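PDB 6R5T: periplasmic beta-glucosidase from Pseudomonas aeruginosa, which hydrolyses glycosidic bonds as a family 3 glycoside hydrolase, probably releasing beta-D-glucose from the non-reducing ends of beta-glucosides. Local coordinates for the interface of chains A and B. Residues are numbered along the deposited sequence; one frame, centred on the assembly and turned at random. Chains: chain A/B, Periplasmic beta-glucosidase.

The interface of chains A and B. Residues chain A 438, 483, 488-490, 492; chain B 599-601.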
# COMPACT_ATOMS: atom_id res chain seq x y z
N ILE A 438 -0.67 -14.51 20.16
CA ILE A 438 -1.40 -13.22 20.23
C ILE A 438 -1.76 -12.88 21.67
O ILE A 438 -1.57 -11.70 22.08
CB ILE A 438 -2.61 -13.24 19.27
CG1 ILE A 438 -2.08 -13.30 17.84
CG2 ILE A 438 -3.49 -12.03 19.53
CD1 ILE A 438 -3.18 -13.41 16.83
N MET A 483 -5.32 -4.56 20.61
CA MET A 483 -5.18 -4.93 19.18
C MET A 483 -5.24 -3.68 18.32
O MET A 483 -4.89 -3.78 17.14
CB MET A 483 -6.28 -5.87 18.70
CG MET A 483 -6.23 -7.21 19.41
SD MET A 483 -7.55 -8.29 18.83
CE MET A 483 -7.33 -9.70 19.92
N SER A 488 0.36 -1.97 17.22
CA SER A 488 -0.43 -3.20 17.05
C SER A 488 -0.99 -3.30 15.63
O SER A 488 -2.20 -3.27 15.44
CB SER A 488 -1.55 -3.27 18.06
OG SER A 488 -1.05 -3.17 19.38
N SER A 489 -0.13 -3.38 14.64
CA SER A 489 -0.59 -3.50 13.25
C SER A 489 -1.06 -4.93 13.04
O SER A 489 -0.45 -5.88 13.52
CB SER A 489 0.49 -3.10 12.34
OG SER A 489 0.84 -1.76 12.60
N ARG A 490 -2.13 -5.07 12.29
CA ARG A 490 -2.77 -6.38 12.00
C ARG A 490 -2.60 -6.75 10.54
O ARG A 490 -2.76 -5.91 9.67
CB ARG A 490 -4.26 -6.32 12.30
CG ARG A 490 -4.59 -6.49 13.76
CD ARG A 490 -6.06 -6.67 14.09
NE ARG A 490 -6.47 -8.05 13.95
CZ ARG A 490 -7.74 -8.45 13.78
NH1 ARG A 490 -8.73 -7.57 13.82
NH2 ARG A 490 -8.02 -9.72 13.63
N ASP A 492 -4.71 -9.28 9.51
CA ASP A 492 -6.04 -9.90 9.34
C ASP A 492 -7.02 -8.85 9.88
O ASP A 492 -6.77 -8.38 10.97
CB ASP A 492 -6.07 -11.21 10.13
CG ASP A 492 -7.33 -12.03 10.10
OD1 ASP A 492 -8.30 -11.58 9.53
OD2 ASP A 492 -7.34 -13.14 10.72
N TYR B 599 4.02 -6.42 12.64
CA TYR B 599 2.64 -6.88 12.92
C TYR B 599 2.67 -7.69 14.20
O TYR B 599 3.73 -8.26 14.53
CB TYR B 599 2.10 -7.73 11.78
CG TYR B 599 2.15 -7.00 10.46
CD1 TYR B 599 1.21 -6.05 10.15
CD2 TYR B 599 3.08 -7.33 9.49
CE1 TYR B 599 1.21 -5.41 8.93
CE2 TYR B 599 3.13 -6.63 8.28
CZ TYR B 599 2.18 -5.70 8.00
OH TYR B 599 2.23 -5.03 6.81
N PHE B 600 1.54 -7.75 14.88
CA PHE B 600 1.49 -8.60 16.11
C PHE B 600 0.85 -9.96 15.87
O PHE B 600 0.98 -10.81 16.74
CB PHE B 600 0.79 -7.84 17.23
CG PHE B 600 -0.71 -7.79 17.15
CD1 PHE B 600 -1.50 -8.80 17.66
CD2 PHE B 600 -1.36 -6.71 16.62
CE1 PHE B 600 -2.88 -8.77 17.53
CE2 PHE B 600 -2.75 -6.64 16.55
CZ PHE B 600 -3.52 -7.67 17.01
N ASP B 601 0.12 -10.15 14.79
CA ASP B 601 -0.75 -11.35 14.64
C ASP B 601 -0.19 -12.36 13.64
O ASP B 601 -0.94 -13.27 13.23
CB ASP B 601 -2.17 -10.95 14.28
CG ASP B 601 -2.33 -10.17 12.99
OD1 ASP B 601 -1.32 -9.83 12.38
OD2 ASP B 601 -3.49 -9.93 12.64
O HOH W 1 -5.39 -10.92 13.98
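B:Phe600 carries CG between its own backbone N and carbonyl carbon (chi1 78°), and this sends the ring away from chain B, in among A:Ile438, A:Met483, A:Ser488 and A:Arg490. B:Asp601 makes the same choice (chi1 60°), which carries its carboxylate toward A:Arg490. The ring goes in tip first. CZ of B:Phe600 meets CG of A:Met483 at 3.7 Å, the two side chains crossing at about a right angle. A:Ile438, on helix 436-442, brings its CG2 branch to the ring edge in plane near CE1, while the carbonyl carbon of A:Ser488 sits at the edge too, by CD2 and CE2. The aliphatic part of A:Arg490 is packed tightly here, its CG lying 3.3 Å from CE2 of B:Phe600. Behind the side chain, the backbone N of B:Phe600 donates to O of A:Ser489 at 3.0 Å, a nearly straight bond within a short parallel beta bridge between A:Ser489 and B:Tyr599. CB of A:Ser489 also touches the tyrosine ring at CD1. Alongside B:Asp601, pointing the same way, A:Ile438 sets CD1 3.7 Å from the aspartate CB. Two-fold symmetry repeats this patch with the chains exchanged; the coordinates alone do not establish the pair as the working dimer. The charged contact is long, NE of A:Arg490 standing 3.8 Å from OD2 of B:Asp601, with the guanidinium and carboxylate planes 66° apart. Water 1 lies in plane at the guanidinium edge of A:Arg490, its oxygen 3.1 Å from NE and 2.9 Å from NH2. It also reaches the carboxylate oxygen OD2 of B:Asp601, 2.5 Å from the water oxygen.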